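Local coordinates for protein tannase (Fusobacterium nucleatum subsp. nucleatum ATCC 25586, PDB 6YQ4) that probably hydrolyses gallotannins as an alpha/beta-hydrolase-type tannase, an activity tied to detoxification and pathogen resistance in this bacterium, and binds a magnesium ion, at residues A[31-36]-A[48-53]; A[208-213]-A[421-426]; A[227-232]-A[251-256]. All blocks are in the same frame, centred on the assembly; numbering follows the deposited sequence.

Contact 1 of 3, residues A[31-36]-A[48-53]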
loop_
_atom_site.group_PDB
_atom_site.type_symbol
_atom_site.label_atom_id
_atom_site.label_comp_id
_atom_site.label_asym_id
_atom_site.label_seq_id
_atom_site.Cartn_x
_atom_site.Cartn_y
_atom_site.Cartn_z
ATOM N N ALA A 31 12.703 18.577 15.924
ATOM C CA ALA A 31 12.166 17.230 16.042
ATOM C C ALA A 31 11.298 17.125 17.286
ATOM O O ALA A 31 11.752 17.456 18.387
ATOM C CB ALA A 31 13.298 16.200 16.105
ATOM N N TYR A 32 10.057 16.665 17.104
ATOM C CA TYR A 32 9.128 16.349 18.194
ATOM C C TYR A 32 8.910 14.834 18.183
ATOM O O TYR A 32 8.031 14.316 17.501
ATOM C CB TYR A 32 7.833 17.106 18.029
ATOM C CG TYR A 32 8.024 18.592 17.855
ATOM C CD1 TYR A 32 7.787 19.472 18.916
ATOM C CD2 TYR A 32 8.435 19.127 16.629
ATOM C CE1 TYR A 32 7.951 20.851 18.761
ATOM C CE2 TYR A 32 8.619 20.509 16.476
ATOM C CZ TYR A 32 8.367 21.357 17.540
ATOM O OH TYR A 32 8.539 22.719 17.382
ATOM N N GLU A 33 9.714 14.115 18.951
ATOM C CA GLU A 33 9.833 12.684 18.746
ATOM C C GLU A 33 8.934 11.897 19.690
ATOM O O GLU A 33 8.756 12.263 20.856
ATOM C CB GLU A 33 11.290 12.250 18.888
ATOM C CG GLU A 33 12.104 12.561 17.642
ATOM C CD GLU A 33 13.538 12.968 17.946
ATOM O OE1 GLU A 33 13.800 13.505 19.053
ATOM O OE2 GLU A 33 14.398 12.765 17.060
ATOM N N ASN A 34 8.345 10.836 19.140
ATOM C CA ASN A 34 7.596 9.797 19.849
ATOM C C ASN A 34 6.492 10.371 20.734
ATOM O O ASN A 34 6.413 10.120 21.931
ATOM C CB ASN A 34 8.548 8.884 20.624
ATOM C CG ASN A 34 9.685 8.375 19.743
ATOM O OD1 ASN A 34 10.812 8.877 19.799
ATOM N ND2 ASN A 34 9.364 7.420 18.862
ATOM N N ILE A 35 5.609 11.113 20.079
ATOM C CA ILE A 35 4.379 11.625 20.672
ATOM C C ILE A 35 3.320 10.525 20.664
ATOM O O ILE A 35 2.980 9.985 19.606
ATOM C CB ILE A 35 3.884 12.847 19.891
ATOM C CG1 ILE A 35 4.848 14.024 20.063
ATOM C CG2 ILE A 35 2.450 13.169 20.292
ATOM C CD1 ILE A 35 5.030 14.837 18.823
ATOM N N ILE A 36 2.789 10.194 21.836
ATOM C CA ILE A 36 1.617 9.327 21.882
ATOM C C ILE A 36 0.432 10.113 21.330
ATOM O O ILE A 36 0.044 11.141 21.892
ATOM C CB ILE A 36 1.351 8.831 23.312
ATOM C CG1 ILE A 36 2.643 8.303 23.959
ATOM C CG2 ILE A 36 0.286 7.733 23.317
ATOM C CD1 ILE A 36 3.171 7.041 23.318
ATOM N N ASN A 48 2.898 5.711 18.490
ATOM C CA ASN A 48 3.427 7.057 18.657
ATOM C C ASN A 48 3.856 7.596 17.295
ATOM O O ASN A 48 3.955 6.851 16.316
ATOM C CB ASN A 48 4.588 7.087 19.642
ATOM C CG ASN A 48 5.815 6.400 19.101
ATOM O OD1 ASN A 48 6.508 6.931 18.225
ATOM N ND2 ASN A 48 6.106 5.211 19.626
ATOM N N MET A 49 4.139 8.901 17.243
ATOM C CA MET A 49 4.417 9.593 15.991
ATOM C C MET A 49 5.522 10.633 16.161
ATOM O O MET A 49 5.570 11.345 17.167
ATOM C CB MET A 49 3.150 10.257 15.471
ATOM C CG MET A 49 3.356 11.221 14.340
ATOM S SD MET A 49 1.752 11.778 13.695
ATOM C CE MET A 49 0.932 12.298 15.207
ATOM N N ASN A 50 6.395 10.726 15.156
ATOM C CA ASN A 50 7.451 11.728 15.089
ATOM C C ASN A 50 7.026 12.848 14.154
ATOM O O ASN A 50 6.595 12.585 13.024
ATOM C CB ASN A 50 8.757 11.136 14.562
ATOM C CG ASN A 50 9.352 10.121 15.490
ATOM O OD1 ASN A 50 9.157 10.186 16.697
ATOM N ND2 ASN A 50 10.094 9.172 14.931
ATOM N N ILE A 51 7.185 14.087 14.605
ATOM C CA ILE A 51 6.853 15.265 13.813
ATOM C C ILE A 51 8.116 16.095 13.624
ATOM O O ILE A 51 8.790 16.439 14.601
ATOM C CB ILE A 51 5.747 16.095 14.477
ATOM C CG1 ILE A 51 4.444 15.299 14.518
ATOM C CG2 ILE A 51 5.571 17.418 13.747
ATOM C CD1 ILE A 51 3.306 16.089 15.137
ATOM N N TYR A 52 8.438 16.403 12.372
ATOM C CA TYR A 52 9.603 17.202 12.018
ATOM C C TYR A 52 9.155 18.471 11.307
ATOM O O TYR A 52 8.372 18.413 10.348
ATOM C CB TYR A 52 10.545 16.406 11.129
ATOM C CG TYR A 52 10.945 15.094 11.741
ATOM C CD1 TYR A 52 11.821 15.051 12.822
ATOM C CD2 TYR A 52 10.435 13.894 11.258
ATOM C CE1 TYR A 52 12.196 13.853 13.385
ATOM C CE2 TYR A 52 10.807 12.695 11.816
ATOM C CZ TYR A 52 11.692 12.681 12.875
ATOM O OH TYR A 52 12.055 11.484 13.433
ATOM N N ILE A 53 9.641 19.614 11.774
ATOM C CA ILE A 53 9.250 20.892 11.188
ATOM C C ILE A 53 10.497 21.678 10.789
ATOM O O ILE A 53 11.424 21.820 11.608
ATOM C CB ILE A 53 8.385 21.694 12.167
ATOM C CG1 ILE A 53 7.261 20.815 12.709
ATOM C CG2 ILE A 53 7.867 22.989 11.508
ATOM C CD1 ILE A 53 6.232 21.598 13.501
#
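The amide side chain of N50 takes the place of a backbone acceptor here: its OD1 receives the N-H of N34 at 2.7 Å, nearly along the C=O axis. CG of N50 is set beside the backbone N (chi1 -66°), and from there OD1 reaches across to N34. Beside it the amide of N34 points the same way as that of N48, and N34 ND2 donates to N48 OD1 at 3.0 Å from above the carbonyl plane, the two amide planes being 72° apart. Asparagine suits these places because one short amide can both accept and donate where the main chain is irregular, and at N34 because it tolerates the left-handed backbone conformation (phi 53°) better than most residues. That irregularity is a beta bulge in the antiparallel hairpin of strands 26-36 and 48-54, part of the large mixed sheet: the register slips by one residue between the Y32–I51 and I35–M49 pairs. On the face of Y32, I51 and I53, the Y32 ring reaches I53 CD1 with its CE2 at 4.0 Å. On the other face A31 CB sits at the edge of the Y52 ring, 3.8 Å from CE1. Further out, I51 packs on M153, a magnesium ligand; N50 ND2 is held by the carbonyl of D88 and N48 ND2 by that of K44, while E33 OE2 forms a salt bridge with K18.

Contact 2 of 3, residues A[208-213]-A[421-426]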
loop_
_atom_site.group_PDB
_atom_site.type_symbol
_atom_site.label_atom_id
_atom_site.label_comp_id
_atom_site.label_asym_id
_atom_site.label_seq_id
_atom_site.Cartn_x
_atom_site.Cartn_y
_atom_site.Cartn_z
ATOM N N PRO A 208 0.585 -1.219 -3.801
ATOM C CA PRO A 208 -0.299 -1.555 -2.676
ATOM C C PRO A 208 -0.715 -3.017 -2.726
ATOM O O PRO A 208 -1.116 -3.527 -3.770
ATOM C CB PRO A 208 -1.512 -0.631 -2.870
ATOM C CG PRO A 208 -1.481 -0.220 -4.319
ATOM C CD PRO A 208 -0.021 -0.234 -4.722
ATOM N N ILE A 209 -0.627 -3.688 -1.584
ATOM C CA ILE A 209 -1.143 -5.047 -1.458
ATOM C C ILE A 209 -2.539 -4.944 -0.858
ATOM O O ILE A 209 -2.696 -5.123 0.358
ATOM C CB ILE A 209 -0.216 -5.939 -0.591
ATOM C CG1 ILE A 209 1.237 -5.906 -1.082
ATOM C CG2 ILE A 209 -0.699 -7.388 -0.500
ATOM C CD1 ILE A 209 1.430 -6.323 -2.499
ATOM N N THR A 210 -3.551 -4.626 -1.689
ATOM C CA THR A 210 -4.965 -4.495 -1.288
ATOM C C THR A 210 -5.874 -5.478 -2.003
ATOM O O THR A 210 -5.424 -6.362 -2.744
ATOM C CB THR A 210 -5.597 -3.128 -1.591
ATOM O OG1 THR A 210 -5.101 -2.578 -2.831
ATOM C CG2 THR A 210 -5.532 -2.194 -0.445
ATOM N N ASN A 211 -7.186 -5.240 -1.831
ATOM C CA ASN A 211 -8.226 -6.090 -2.403
ATOM C C ASN A 211 -7.954 -7.564 -2.097
ATOM O O ASN A 211 -8.095 -8.431 -2.971
ATOM C CB ASN A 211 -8.319 -5.855 -3.896
ATOM C CG ASN A 211 -9.700 -6.077 -4.446
ATOM O OD1 ASN A 211 -10.554 -6.663 -3.785
ATOM N ND2 ASN A 211 -9.943 -5.566 -5.677
ATOM N N LEU A 212 -7.568 -7.845 -0.837
ATOM C CA LEU A 212 -6.943 -9.132 -0.503
ATOM C C LEU A 212 -7.828 -10.316 -0.879
ATOM O O LEU A 212 -7.360 -11.283 -1.489
ATOM C CB LEU A 212 -6.590 -9.181 0.984
ATOM C CG LEU A 212 -5.470 -8.194 1.264
ATOM C CD1 LEU A 212 -5.144 -8.156 2.732
ATOM C CD2 LEU A 212 -4.277 -8.559 0.419
ATOM N N GLU A 213 -9.113 -10.254 -0.544
ATOM C CA GLU A 213 -10.004 -11.362 -0.866
ATOM C C GLU A 213 -10.193 -11.569 -2.373
ATOM O O GLU A 213 -10.638 -12.653 -2.770
ATOM C CB GLU A 213 -11.368 -11.151 -0.179
ATOM C CG GLU A 213 -12.191 -9.961 -0.675
ATOM C CD GLU A 213 -11.848 -8.681 0.056
ATOM O OE1 GLU A 213 -10.695 -8.604 0.540
ATOM O OE2 GLU A 213 -12.703 -7.749 0.127
ATOM N N MET A 421 -10.630 -3.396 5.567
ATOM C CA MET A 421 -9.268 -3.392 5.049
ATOM C C MET A 421 -9.218 -3.140 3.556
ATOM O O MET A 421 -8.115 -3.082 3.003
ATOM C CB MET A 421 -8.540 -4.719 5.352
ATOM C CG MET A 421 -8.372 -5.047 6.820
ATOM S SD MET A 421 -7.536 -3.722 7.700
ATOM C CE MET A 421 -6.051 -3.420 6.685
ATOM N N ASN A 422 -10.371 -3.005 2.896
ATOM C CA ASN A 422 -10.416 -2.957 1.433
ATOM C C ASN A 422 -10.935 -1.626 0.897
ATOM O O ASN A 422 -12.146 -1.355 0.984
ATOM C CB ASN A 422 -11.271 -4.095 0.889
ATOM C CG ASN A 422 -11.168 -4.209 -0.624
ATOM O OD1 ASN A 422 -10.442 -3.442 -1.263
ATOM N ND2 ASN A 422 -11.874 -5.170 -1.200
ATOM N N PRO A 423 -10.078 -0.781 0.322
ATOM C CA PRO A 423 -10.552 0.509 -0.207
ATOM C C PRO A 423 -11.677 0.382 -1.227
ATOM O O PRO A 423 -12.459 1.333 -1.374
ATOM C CB PRO A 423 -9.300 1.111 -0.861
ATOM C CG PRO A 423 -8.199 0.423 -0.362
ATOM C CD PRO A 423 -8.639 -0.954 0.114
ATOM N N MET A 424 -11.798 -0.763 -1.906
ATOM C CA MET A 424 -12.841 -0.927 -2.925
ATOM C C MET A 424 -14.240 -0.648 -2.381
ATOM O O MET A 424 -15.066 -0.044 -3.074
ATOM C CB MET A 424 -12.785 -2.326 -3.522
ATOM C CG MET A 424 -11.506 -2.600 -4.282
ATOM S SD MET A 424 -11.229 -1.440 -5.634
ATOM C CE MET A 424 -12.520 -1.992 -6.724
ATOM N N TYR A 425 -14.539 -1.077 -1.157
ATOM C CA TYR A 425 -15.894 -0.871 -0.654
ATOM C C TYR A 425 -16.150 0.560 -0.198
ATOM O O TYR A 425 -17.256 0.855 0.256
ATOM C CB TYR A 425 -16.203 -1.825 0.506
ATOM C CG TYR A 425 -15.939 -3.269 0.202
ATOM C CD1 TYR A 425 -16.763 -3.982 -0.658
ATOM C CD2 TYR A 425 -14.850 -3.924 0.768
ATOM C CE1 TYR A 425 -16.518 -5.322 -0.942
ATOM C CE2 TYR A 425 -14.587 -5.251 0.486
ATOM C CZ TYR A 425 -15.424 -5.944 -0.368
ATOM O OH TYR A 425 -15.157 -7.261 -0.640
ATOM N N TYR A 426 -15.168 1.448 -0.290
ATOM C CA TYR A 426 -15.330 2.801 0.223
ATOM C C TYR A 426 -15.210 3.884 -0.842
ATOM O O TYR A 426 -15.572 5.029 -0.574
ATOM C CB TYR A 426 -14.301 3.078 1.341
ATOM C CG TYR A 426 -14.481 2.233 2.598
ATOM C CD1 TYR A 426 -15.349 2.624 3.617
ATOM C CD2 TYR A 426 -13.783 1.043 2.758
ATOM C CE1 TYR A 426 -15.510 1.862 4.760
ATOM C CE2 TYR A 426 -13.944 0.270 3.893
ATOM C CZ TYR A 426 -14.807 0.675 4.885
ATOM O OH TYR A 426 -14.928 -0.112 6.001
#
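One carboxylate oxygen, E213 OE2, takes two hydrogen bonds from quite different directions. The Y425 hydroxyl OH donates at 2.6 Å to the anti lone pair of E213 OE2, the two side chains meeting tip to tip with carboxylate and ring only 15° from coplanar. N422 ND2 approaches the same OE2 from above the carboxylate plane, at 3.0 Å. Glutamate suits this place because its carboxylate oxygen probably carries the negative charge to accept from both a hydroxyl and an amide. N422 ND2 also donates to N211 OD1, a longer bond of 3.3 Å met from above the carbonyl plane of N211; that OD1 has a further donor in N214 ND2. The other end of the N422 amide works within its own segment, where OD1 accepts from M424 N at 3.1 Å. Van der Waals contacts flank this network. T210 CG2 lies 3.4 Å from P423 CD, and P423 in turn rests on L174 and A177 of helix 167-177, while M424 CG packs 3.6 Å from N211 ND2, which is bonded to Y275 OH. The N422 side chain thus forms an Asx turn at the start of the 3-10 segment 423-425, joined to the beginning of helix 212-223, which follows strand 202-206 of the alpha/beta-hydrolase sheet.

Contact 3 of 3, residues A[227-232]-A[251-256]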
loop_
_atom_site.group_PDB
_atom_site.type_symbol
_atom_site.label_atom_id
_atom_site.label_comp_id
_atom_site.label_asym_id
_atom_site.label_seq_id
_atom_site.Cartn_x
_atom_site.Cartn_y
_atom_site.Cartn_z
ATOM N N ASN A 227 4.301 -22.453 -14.272
ATOM C CA ASN A 227 4.278 -23.540 -13.300
ATOM C C ASN A 227 5.606 -23.746 -12.579
ATOM O O ASN A 227 5.731 -24.690 -11.792
ATOM C CB ASN A 227 3.846 -24.837 -13.982
ATOM C CG ASN A 227 2.402 -24.785 -14.443
ATOM O OD1 ASN A 227 1.574 -24.086 -13.846
ATOM N ND2 ASN A 227 2.094 -25.512 -15.503
ATOM N N SER A 228 6.589 -22.890 -12.810
ATOM C CA SER A 228 7.829 -22.900 -12.046
ATOM C C SER A 228 7.985 -21.539 -11.382
ATOM O O SER A 228 7.818 -20.509 -12.044
ATOM C CB SER A 228 9.019 -23.203 -12.952
ATOM O OG SER A 228 9.382 -22.039 -13.667
ATOM N N TYR A 229 8.269 -21.529 -10.081
ATOM C CA TYR A 229 8.316 -20.299 -9.302
ATOM C C TYR A 229 9.726 -20.032 -8.783
ATOM O O TYR A 229 10.610 -20.898 -8.825
ATOM C CB TYR A 229 7.330 -20.350 -8.121
ATOM C CG TYR A 229 7.564 -21.532 -7.176
ATOM C CD1 TYR A 229 6.984 -22.768 -7.419
ATOM C CD2 TYR A 229 8.374 -21.404 -6.049
ATOM C CE1 TYR A 229 7.204 -23.843 -6.573
ATOM C CE2 TYR A 229 8.593 -22.464 -5.199
ATOM C CZ TYR A 229 8.008 -23.682 -5.465
ATOM O OH TYR A 229 8.234 -24.741 -4.621
ATOM N N SER A 230 9.925 -18.801 -8.300
ATOM C CA SER A 230 11.074 -18.436 -7.477
ATOM C C SER A 230 10.763 -17.134 -6.758
ATOM O O SER A 230 10.229 -16.200 -7.352
ATOM C CB SER A 230 12.372 -18.299 -8.276
ATOM O OG SER A 230 12.205 -17.454 -9.387
ATOM N N ARG A 231 11.111 -17.089 -5.479
ATOM C CA ARG A 231 10.695 -16.022 -4.582
ATOM C C ARG A 231 11.627 -16.024 -3.384
ATOM O O ARG A 231 12.277 -17.029 -3.073
ATOM C CB ARG A 231 9.246 -16.214 -4.111
ATOM C CG ARG A 231 9.017 -17.555 -3.328
ATOM C CD ARG A 231 7.565 -17.667 -2.828
ATOM N NE ARG A 231 7.208 -19.014 -2.384
ATOM C CZ ARG A 231 6.612 -19.941 -3.134
ATOM N NH1 ARG A 231 6.303 -19.687 -4.393
ATOM N NH2 ARG A 231 6.337 -21.140 -2.626
ATOM N N MET A 232 11.674 -14.896 -2.698
ATOM C CA MET A 232 12.347 -14.890 -1.417
ATOM C C MET A 232 11.421 -15.524 -0.395
ATOM O O MET A 232 10.197 -15.397 -0.481
ATOM C CB MET A 232 12.761 -13.472 -1.025
ATOM C CG MET A 232 13.992 -13.035 -1.819
ATOM S SD MET A 232 14.291 -11.268 -2.020
ATOM C CE MET A 232 16.010 -11.307 -2.563
ATOM N N SER A 251 17.549 -15.464 1.399
ATOM C CA SER A 251 17.597 -16.750 0.732
ATOM C C SER A 251 16.343 -16.944 -0.117
ATOM O O SER A 251 15.290 -16.342 0.125
ATOM C CB SER A 251 17.747 -17.879 1.752
ATOM O OG SER A 251 16.751 -17.791 2.755
ATOM N N THR A 252 16.467 -17.795 -1.131
ATOM C CA THR A 252 15.464 -17.900 -2.178
ATOM C C THR A 252 15.025 -19.351 -2.333
ATOM O O THR A 252 15.838 -20.271 -2.229
ATOM C CB THR A 252 16.018 -17.322 -3.506
ATOM O OG1 THR A 252 14.953 -17.096 -4.433
ATOM C CG2 THR A 252 17.050 -18.242 -4.128
ATOM N N VAL A 253 13.730 -19.558 -2.554
ATOM C CA VAL A 253 13.180 -20.887 -2.785
ATOM C C VAL A 253 12.635 -20.948 -4.209
ATOM O O VAL A 253 12.105 -19.958 -4.729
ATOM C CB VAL A 253 12.099 -21.246 -1.739
ATOM C CG1 VAL A 253 11.008 -20.228 -1.712
ATOM C CG2 VAL A 253 11.531 -22.649 -1.978
ATOM N N GLN A 254 12.800 -22.106 -4.849
ATOM C CA GLN A 254 12.337 -22.298 -6.212
ATOM C C GLN A 254 11.963 -23.756 -6.414
ATOM O O GLN A 254 12.500 -24.657 -5.761
ATOM C CB GLN A 254 13.388 -21.883 -7.245
ATOM C CG GLN A 254 14.798 -22.362 -6.940
ATOM C CD GLN A 254 15.473 -21.544 -5.855
ATOM O OE1 GLN A 254 15.330 -20.328 -5.808
ATOM N NE2 GLN A 254 16.207 -22.211 -4.975
ATOM N N GLY A 255 11.043 -23.969 -7.340
ATOM C CA GLY A 255 10.578 -25.303 -7.639
ATOM C C GLY A 255 9.494 -25.235 -8.690
ATOM O O GLY A 255 9.347 -24.227 -9.375
ATOM N N ASN A 256 8.726 -26.316 -8.792
ATOM C CA ASN A 256 7.648 -26.461 -9.757
ATOM C C ASN A 256 6.331 -26.729 -9.041
ATOM O O ASN A 256 6.272 -27.546 -8.118
ATOM C CB ASN A 256 7.952 -27.600 -10.733
ATOM C CG ASN A 256 9.210 -27.352 -11.540
ATOM O OD1 ASN A 256 10.166 -28.120 -11.476
ATOM N ND2 ASN A 256 9.210 -26.274 -12.314
#
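Y229 and G255 form a hydrogen-bonded pair in a two-stranded antiparallel sheet made by strands 228-232 and 252-256, separate from the large sheet of the alpha/beta-hydrolase fold and lying at the protein surface. The strands run nearly antiparallel, their axes at 173°, and the register is regular throughout.

Main-chain bonds hold the ladder. Y229 N donates to G255 O at 3.0 Å, whereas the return bond from G255 N to Y229 O is weak. At the next hydrogen-bonded pair, R231 N binds V253 O and V253 N binds R231 O, the latter at 3.0 Å. Between these bonds, CA-H groups of S230 and Q254 face carbonyl oxygens of the opposite strand, as is usual at non-hydrogen-bonded positions of an antiparallel sheet.

Aromatic packing centres on Y229. Its CG sits between the backbone N and the carbonyl carbon (chi1 57°), and the ring lies over the neighbouring strand. G255 CA makes a CH-pi contact at 4.1 Å from the ring centroid, 27° off the normal, and G255 N stands over the same face, offset toward the rim. Glycine suits this place because a CB here would run into the tyrosine hydroxyl.

Apolar and charged groups meet on the same face of the sheet. The aliphatic part of R231 lies side by side with V253, CG to CG1 at 3.7 Å, and its extended chain carries the guanidinium on to S352 OG and the carbonyl of M350. An arginine serves both needs, packing with its methylenes and bonding with its tip.

Side-chain hydroxyls add a last bond. T252 OG1, anti to its backbone N, donates to R231 O at 3.0 Å from above the carbonyl plane, making R231 O the acceptor of two donors.

How the contacts relate
The three contacts occupy separate places in one chain. Contact 1 comes first along the sequence and closes before the others open; it belongs to the N-terminal antiparallel side of the nine-stranded mixed sheet, near the magnesium site. Contact 2 spans more than two hundred residues and ties the start of helix 212-223 to the loop before strand 435-439; strands 202-206 and 435-439 are neighbours in the same sheet. Contact 3 is nested within the part of the chain that contact 2 closes, and its strand 228-232 directly follows helix 212-223. Centres of contacts 1 and 2 lie about 29 Å apart, those of 2 and 3 about 27 Å, and those of 1 and 3 about 41 Å. The small surface sheet is thus separate from the hydrolase core and is reached from it through helix 212-223.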